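Local structure of OLD nuclease (Thermus scotoductus, 6P74) at residues R4-N9 and D15-L20; T24-V27 and G33-T36; I305-S308 and I313-D316. The protein degrades linear and supercoiled double-stranded DNA in the 5'-to-3' direction as a metal-dependent exonuclease and also hydrolyses ATP when stimulated by DNA. One frame throughout, in Å; residues are numbered along the deposited sequence.

Interaction 1 of 3, residues R4-N9 and D15-L20; sequences RLQVKN and DIDLPL
R4 reaches across an antiparallel beta hairpin to grip D17, at the start of the ATPase domain. The axes of strands 4-8 and 16-19 are 173° apart in direction, nearly antiparallel. They come within 4.8 Å. L5 faces L18 and V7 faces I16 in hydrogen-bonded pairs. In the first pair, L5 N gives to L18 O and L18 N to L5 O. In the second, the bond from V7 N to I16 O is sound and the one from I16 N to V7 O is weak. The arginine can be followed outward. R4 CB lies 3.9 Å from L18 O. CG and CD pass beside D17 OD1. NE then bonds OD1 and NH2 bonds OD2, a side-on salt bridge with one nitrogen for each oxygen. The chain is extended from CG to NE, with CG anti to the backbone N (chi1 172°), which carries the guanidinium out to the aspartate. Its plane and the carboxylate plane are 11° apart, and both oxygens are met on the syn side. Q6 lies alongside D17, and its OE1 is held by H75 of the neighbouring strand 70-76. K8 and D15 lie on the same face as R4, Q6 and D17, joined by a long salt bridge. L5, V7, I16 and L18 point to the other face, where helix 34-45 covers L5 and V7 through I37, A40 and I41. There V7 CB packs on I16 CG1 at 3.7 Å, and L5 CD2 meets L18 CD2 at 4.1 Å.

Interaction 2 of 3, residues T24-V27 and G33-T36; sequences TAIV and GKTT. With SO4 (sulfate ion), chain D.
I26 and K34 touch where strand 23-27 passes the first turn of helix 34-45. The two side chains run alongside each other with opposite headings. I26 CG2 meets K34 CG at 3.9 Å, and K34 CD rests 3.6 Å from I26 O. The same K34 CD lies 3.7 Å from V27 C, so the aliphatic part of the lysine runs over the end of the strand. K34 CG is anti to the backbone N (chi1 -158°), which sets this part against the strand. The chain then bends at chi3 (74°) and chi4. The bends bring NZ to G28 O, its main partner, with weak bonds to N30 OD1 and P29 O. K34 is therefore tied back to the loop that joins strand to helix. A sulfate, probably from the crystallisation liquor, sits at the start of the helix. G33 N, at the N-cap position, bonds sulfate O1 at 2.6 Å with an angle of 153° at the hydrogen, and G31 N adds another bond. The position of O2, near T35, is less sure. Further out, I26 packs on I37 and L38 of the helix, and K34 packs on H310. Strand, glycine-rich loop and helix form the P-loop (Walker A) of an ATPase. G33, K34 and T35 are inferred to bind ATP, and the sulfate probably marks a phosphate position.

Interaction 3 of 3, residues I305-S308 and I313-D316; sequences IIYS and IFAD
Y307 presents the face of its ring to the edge of the F314 ring, in a T-shaped pair. The ring centres are 6.0 Å apart and the planes stand at 78°. Beside the stack, Y307 CE1 packs on F314 CB at 3.8 Å. Y307 CG lies between the backbone N and the carbonyl carbon (chi1 58°). This swings the ring out from strand 304-308 toward the loop that follows it. The hydroxyl then meets the main chain of that loop. Y307 OH donates to F314 O, which lies at the edge of the tyrosine ring and in its plane. The modelled distance from Y307 OH to F314 O is 2.5 Å, which is very short. P278 packs against the side chains of both Y307 and F314. Y291 of helix 284-299 also packs on Y307, and Q287 of the same helix lies against F314. The contact thus joins a central strand of the ATPase sheet to the loop 313-316, beside helix 284-299. It is buried. The hydroxyl probably satisfies this buried main-chain oxygen, though the modelled distance is doubtful, while the T-shaped rings and the CE1 to CB contact add apolar packing beside it.

How the interactions relate
The three contacts follow one another along the chain, all in the ATPase part of the protein. The hairpin of interaction 1 leads directly into strand 23-27 of interaction 2, with centres about 12 Å apart. Interactions 2 and 3 have centres about 9 Å apart and share the mixed sheet, where strands 23-27 and 304-308 are parallel neighbours. They meet through probable hydrogen bonds from T24 N to I305 O and from I26 N to Y307 O. K34 also packs on S308. Interactions 1 and 3 have about 18 Å between centres but touch through L20 and I306. Helix 34-45 packs on both hairpin and sheet, and the inferred ATP site lies at its start.

Interaction 1 of 3, residues R4-N9 and D15-L20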
loop_
_atom_site.group_PDB
_atom_site.type_symbol
_atom_site.label_atom_id
_atom_site.label_comp_id
_atom_site.label_asym_id
_atom_site.label_seq_id
_atom_site.Cartn_x
_atom_site.Cartn_y
_atom_site.Cartn_z
ATOM N N ARG A 4 19.503 14.389 -5.070
ATOM C CA ARG A 4 20.089 13.068 -4.985
ATOM C C ARG A 4 19.250 12.307 -3.982
ATOM O O ARG A 4 18.669 12.914 -3.076
ATOM C CB ARG A 4 21.573 13.169 -4.630
ATOM C CG ARG A 4 22.260 11.873 -4.339
ATOM C CD ARG A 4 23.723 12.147 -4.067
ATOM N NE ARG A 4 24.450 10.951 -3.638
ATOM C CZ ARG A 4 25.622 10.972 -3.006
ATOM N NH1 ARG A 4 26.206 12.131 -2.719
ATOM N NH2 ARG A 4 26.209 9.836 -2.650
ATOM N N LEU A 5 19.159 10.992 -4.178
ATOM C CA LEU A 5 18.427 10.104 -3.286
ATOM C C LEU A 5 19.309 8.893 -3.024
ATOM O O LEU A 5 19.851 8.307 -3.966
ATOM C CB LEU A 5 17.080 9.656 -3.854
ATOM C CG LEU A 5 16.392 8.517 -3.096
ATOM C CD1 LEU A 5 15.825 9.029 -1.801
ATOM C CD2 LEU A 5 15.303 7.920 -3.939
ATOM N N GLN A 6 19.453 8.513 -1.756
ATOM C CA GLN A 6 20.131 7.272 -1.393
ATOM C C GLN A 6 19.186 6.425 -0.562
ATOM O O GLN A 6 18.549 6.930 0.367
ATOM C CB GLN A 6 21.423 7.525 -0.629
ATOM C CG GLN A 6 22.504 8.134 -1.486
ATOM C CD GLN A 6 23.583 8.834 -0.673
ATOM O OE1 GLN A 6 23.319 9.813 0.042
ATOM N NE2 GLN A 6 24.810 8.337 -0.779
ATOM N N VAL A 7 19.073 5.147 -0.911
ATOM C CA VAL A 7 18.184 4.242 -0.205
ATOM C C VAL A 7 18.936 2.958 0.092
ATOM O O VAL A 7 19.556 2.373 -0.801
ATOM C CB VAL A 7 16.908 3.955 -1.016
ATOM C CG1 VAL A 7 15.967 3.083 -0.223
ATOM C CG2 VAL A 7 16.226 5.253 -1.383
ATOM N N LYS A 8 18.890 2.524 1.346
ATOM C CA LYS A 8 19.542 1.291 1.757
ATOM C C LYS A 8 18.553 0.472 2.563
ATOM O O LYS A 8 18.059 0.935 3.598
ATOM C CB LYS A 8 20.805 1.569 2.584
ATOM C CG LYS A 8 21.861 2.386 1.865
ATOM C CD LYS A 8 23.167 2.413 2.658
ATOM C CE LYS A 8 24.310 2.998 1.826
ATOM N NZ LYS A 8 25.650 2.429 2.184
ATOM N N ASN A 9 18.253 -0.733 2.083
ATOM C CA ASN A 9 17.527 -1.738 2.847
ATOM C C ASN A 9 16.033 -1.451 2.965
ATOM O O ASN A 9 15.366 -1.973 3.876
ATOM C CB ASN A 9 18.151 -1.905 4.240
ATOM C CG ASN A 9 19.566 -2.455 4.175
ATOM O OD1 ASN A 9 19.846 -3.378 3.412
ATOM N ND2 ASN A 9 20.465 -1.887 4.968
ATOM N N ASP A 15 20.406 -1.177 -2.090
ATOM C CA ASP A 15 21.363 -0.072 -2.081
ATOM C C ASP A 15 21.102 0.582 -3.436
ATOM O O ASP A 15 21.040 -0.113 -4.457
ATOM C CB ASP A 15 22.769 -0.586 -1.780
ATOM C CG ASP A 15 23.788 0.540 -1.651
ATOM O OD1 ASP A 15 23.524 1.652 -2.148
ATOM O OD2 ASP A 15 24.858 0.316 -1.046
ATOM N N ILE A 16 20.958 1.908 -3.451
ATOM C CA ILE A 16 20.741 2.640 -4.692
ATOM C C ILE A 16 21.131 4.076 -4.397
ATOM O O ILE A 16 21.017 4.567 -3.272
ATOM C CB ILE A 16 19.344 2.615 -5.356
ATOM C CG1 ILE A 16 18.304 3.107 -4.357
ATOM C CG2 ILE A 16 19.023 1.212 -5.860
ATOM C CD1 ILE A 16 17.115 3.790 -4.985
ATOM N N ASP A 17 21.549 4.761 -5.453
ATOM C CA ASP A 17 22.017 6.136 -5.356
ATOM C C ASP A 17 21.754 6.805 -6.701
ATOM O O ASP A 17 22.398 6.457 -7.695
ATOM C CB ASP A 17 23.502 6.137 -4.995
ATOM C CG ASP A 17 24.064 7.526 -4.801
ATOM O OD1 ASP A 17 23.334 8.526 -5.038
ATOM O OD2 ASP A 17 25.256 7.605 -4.416
ATOM N N LEU A 18 20.814 7.745 -6.759
ATOM C CA LEU A 18 20.626 8.352 -8.069
ATOM C C LEU A 18 20.558 9.866 -7.990
ATOM O O LEU A 18 20.051 10.429 -7.014
ATOM C CB LEU A 18 19.357 7.828 -8.765
ATOM C CG LEU A 18 18.022 8.158 -8.121
ATOM C CD1 LEU A 18 16.971 8.423 -9.204
ATOM C CD2 LEU A 18 17.614 7.000 -7.251
ATOM N N PRO A 19 21.053 10.553 -9.015
ATOM C CA PRO A 19 20.849 12.003 -9.081
ATOM C C PRO A 19 19.406 12.322 -9.409
ATOM O O PRO A 19 18.685 11.524 -10.019
ATOM C CB PRO A 19 21.779 12.452 -10.210
ATOM C CG PRO A 19 21.872 11.201 -11.114
ATOM C CD PRO A 19 21.848 10.034 -10.148
ATOM N N LEU A 20 18.985 13.505 -8.975
ATOM C CA LEU A 20 17.669 14.032 -9.283
ATOM C C LEU A 20 17.843 15.379 -9.963
ATOM O O LEU A 20 18.664 16.189 -9.538
ATOM C CB LEU A 20 16.822 14.165 -8.023
ATOM C CG LEU A 20 16.547 12.856 -7.281
ATOM C CD1 LEU A 20 15.916 13.162 -5.934
ATOM C CD2 LEU A 20 15.624 11.983 -8.080
#

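Interaction 2 of 3, residues T24-V27 and G33-T36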
loop_
_atom_site.group_PDB
_atom_site.type_symbol
_atom_site.label_atom_id
_atom_site.label_comp_id
_atom_site.label_asym_id
_atom_site.label_seq_id
_atom_site.Cartn_x
_atom_site.Cartn_y
_atom_site.Cartn_z
ATOM N N THR A 24 12.843 14.548 -13.695
ATOM C CA THR A 24 13.388 13.212 -13.480
ATOM C C THR A 24 12.317 12.218 -13.912
ATOM O O THR A 24 11.243 12.159 -13.305
ATOM C CB THR A 24 13.807 13.002 -12.026
ATOM O OG1 THR A 24 14.613 14.108 -11.579
ATOM C CG2 THR A 24 14.607 11.734 -11.901
ATOM N N ALA A 25 12.600 11.454 -14.978
ATOM C CA ALA A 25 11.653 10.512 -15.565
ATOM C C ALA A 25 12.162 9.118 -15.247
ATOM O O ALA A 25 13.222 8.710 -15.740
ATOM C CB ALA A 25 11.518 10.706 -17.077
ATOM N N ILE A 26 11.405 8.387 -14.438
ATOM C CA ILE A 26 11.834 7.105 -13.898
ATOM C C ILE A 26 11.058 6.006 -14.608
ATOM O O ILE A 26 9.826 5.967 -14.534
ATOM C CB ILE A 26 11.612 7.047 -12.384
ATOM C CG1 ILE A 26 12.244 8.286 -11.719
ATOM C CG2 ILE A 26 12.106 5.734 -11.851
ATOM C CD1 ILE A 26 12.271 8.233 -10.199
ATOM N N VAL A 27 11.775 5.115 -15.299
ATOM C CA VAL A 27 11.162 4.045 -16.080
ATOM C C VAL A 27 11.780 2.709 -15.690
ATOM O O VAL A 27 12.865 2.641 -15.107
ATOM C CB VAL A 27 11.317 4.267 -17.594
ATOM C CG1 VAL A 27 11.051 5.708 -17.944
ATOM C CG2 VAL A 27 12.709 3.856 -18.025
ATOM N N GLY A 33 11.330 -1.628 -8.668
ATOM C CA GLY A 33 11.848 -0.576 -7.798
ATOM C C GLY A 33 11.331 0.827 -8.088
ATOM O O GLY A 33 11.486 1.726 -7.239
ATOM N N LYS A 34 10.745 1.041 -9.267
ATOM C CA LYS A 34 10.216 2.320 -9.742
ATOM C C LYS A 34 9.413 3.069 -8.676
ATOM O O LYS A 34 9.775 4.176 -8.260
ATOM C CB LYS A 34 9.333 2.036 -10.972
ATOM C CG LYS A 34 9.112 3.188 -11.924
ATOM C CD LYS A 34 8.887 2.680 -13.390
ATOM C CE LYS A 34 7.514 2.052 -13.634
ATOM N NZ LYS A 34 7.431 0.602 -13.270
ATOM N N THR A 35 8.302 2.471 -8.241
ATOM C CA THR A 35 7.402 3.134 -7.307
ATOM C C THR A 35 8.023 3.239 -5.918
ATOM O O THR A 35 7.756 4.200 -5.188
ATOM C CB THR A 35 6.068 2.382 -7.267
ATOM O OG1 THR A 35 5.460 2.434 -8.564
ATOM C CG2 THR A 35 5.122 2.994 -6.257
ATOM N N THR A 36 8.871 2.277 -5.556
ATOM C CA THR A 36 9.509 2.298 -4.247
ATOM C C THR A 36 10.473 3.474 -4.120
ATOM O O THR A 36 10.600 4.063 -3.042
ATOM C CB THR A 36 10.208 0.958 -4.010
ATOM O OG1 THR A 36 9.234 -0.102 -4.085
ATOM C CG2 THR A 36 10.895 0.926 -2.650
HETATM S S SO4 D . 7.459 -0.645 -8.523
HETATM O O1 SO4 D . 8.744 -1.181 -8.952
HETATM O O2 SO4 D . 7.279 0.680 -9.103
HETATM O O3 SO4 D . 6.388 -1.516 -8.987
HETATM O O4 SO4 D . 7.421 -0.561 -7.066
#

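Interaction 3 of 3, residues I305-S308 and I313-D316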
loop_
_atom_site.group_PDB
_atom_site.type_symbol
_atom_site.label_atom_id
_atom_site.label_comp_id
_atom_site.label_asym_id
_atom_site.label_seq_id
_atom_site.Cartn_x
_atom_site.Cartn_y
_atom_site.Cartn_z
ATOM N N ILE A 305 9.834 18.322 -11.319
ATOM C CA ILE A 305 8.889 17.214 -11.496
ATOM C C ILE A 305 9.659 15.904 -11.470
ATOM O O ILE A 305 10.575 15.693 -12.278
ATOM C CB ILE A 305 8.084 17.330 -12.805
ATOM C CG1 ILE A 305 7.383 18.676 -12.894
ATOM C CG2 ILE A 305 7.035 16.236 -12.877
ATOM C CD1 ILE A 305 6.264 18.812 -11.882
ATOM N N ILE A 306 9.273 15.016 -10.567
ATOM C CA ILE A 306 9.842 13.685 -10.475
ATOM C C ILE A 306 8.695 12.708 -10.660
ATOM O O ILE A 306 7.691 12.798 -9.948
ATOM C CB ILE A 306 10.535 13.459 -9.124
ATOM C CG1 ILE A 306 11.689 14.445 -8.937
ATOM C CG2 ILE A 306 10.989 12.000 -8.968
ATOM C CD1 ILE A 306 12.285 14.381 -7.534
ATOM N N TYR A 307 8.835 11.774 -11.602
ATOM C CA TYR A 307 7.720 10.871 -11.834
ATOM C C TYR A 307 8.183 9.509 -12.332
ATOM O O TYR A 307 9.236 9.374 -12.963
ATOM C CB TYR A 307 6.724 11.481 -12.815
ATOM C CG TYR A 307 7.302 11.849 -14.154
ATOM C CD1 TYR A 307 7.440 10.899 -15.154
ATOM C CD2 TYR A 307 7.684 13.147 -14.429
ATOM C CE1 TYR A 307 7.953 11.227 -16.379
ATOM C CE2 TYR A 307 8.185 13.490 -15.649
ATOM C CZ TYR A 307 8.316 12.524 -16.628
ATOM O OH TYR A 307 8.824 12.858 -17.863
ATOM N N SER A 308 7.392 8.495 -11.992
ATOM C CA SER A 308 7.404 7.212 -12.675
ATOM C C SER A 308 6.447 7.287 -13.865
ATOM O O SER A 308 5.472 8.042 -13.852
ATOM C CB SER A 308 7.015 6.080 -11.721
ATOM O OG SER A 308 5.703 6.247 -11.195
ATOM N N ILE A 313 5.446 8.927 -24.121
ATOM C CA ILE A 313 5.271 10.352 -24.337
ATOM C C ILE A 313 5.958 11.142 -23.234
ATOM O O ILE A 313 6.514 12.212 -23.494
ATOM C CB ILE A 313 3.774 10.672 -24.466
ATOM C CG1 ILE A 313 3.245 10.110 -25.800
ATOM C CG2 ILE A 313 3.523 12.159 -24.361
ATOM C CD1 ILE A 313 1.784 9.652 -25.722
ATOM N N PHE A 314 6.000 10.600 -22.014
ATOM C CA PHE A 314 6.670 11.232 -20.880
ATOM C C PHE A 314 8.131 10.813 -20.721
ATOM O O PHE A 314 8.831 11.346 -19.847
ATOM C CB PHE A 314 5.911 10.923 -19.584
ATOM C CG PHE A 314 4.587 11.618 -19.475
ATOM C CD1 PHE A 314 3.443 11.056 -20.033
ATOM C CD2 PHE A 314 4.484 12.838 -18.817
ATOM C CE1 PHE A 314 2.221 11.706 -19.942
ATOM C CE2 PHE A 314 3.264 13.494 -18.712
ATOM C CZ PHE A 314 2.130 12.928 -19.272
ATOM N N ALA A 315 8.621 9.875 -21.516
ATOM C CA ALA A 315 10.007 9.432 -21.389
ATOM C C ALA A 315 10.660 9.683 -22.742
ATOM O O ALA A 315 10.663 8.811 -23.613
ATOM C CB ALA A 315 10.082 7.993 -20.950
ATOM N N ASP A 316 11.202 10.891 -22.904
ATOM C CA ASP A 316 11.706 11.384 -24.182
ATOM C C ASP A 316 13.189 11.065 -24.314
ATOM O O ASP A 316 13.990 11.502 -23.480
ATOM C CB ASP A 316 11.485 12.890 -24.282
ATOM C CG ASP A 316 11.487 13.380 -25.701
ATOM O OD1 ASP A 316 12.486 13.135 -26.431
ATOM O OD2 ASP A 316 10.469 14.000 -26.088
#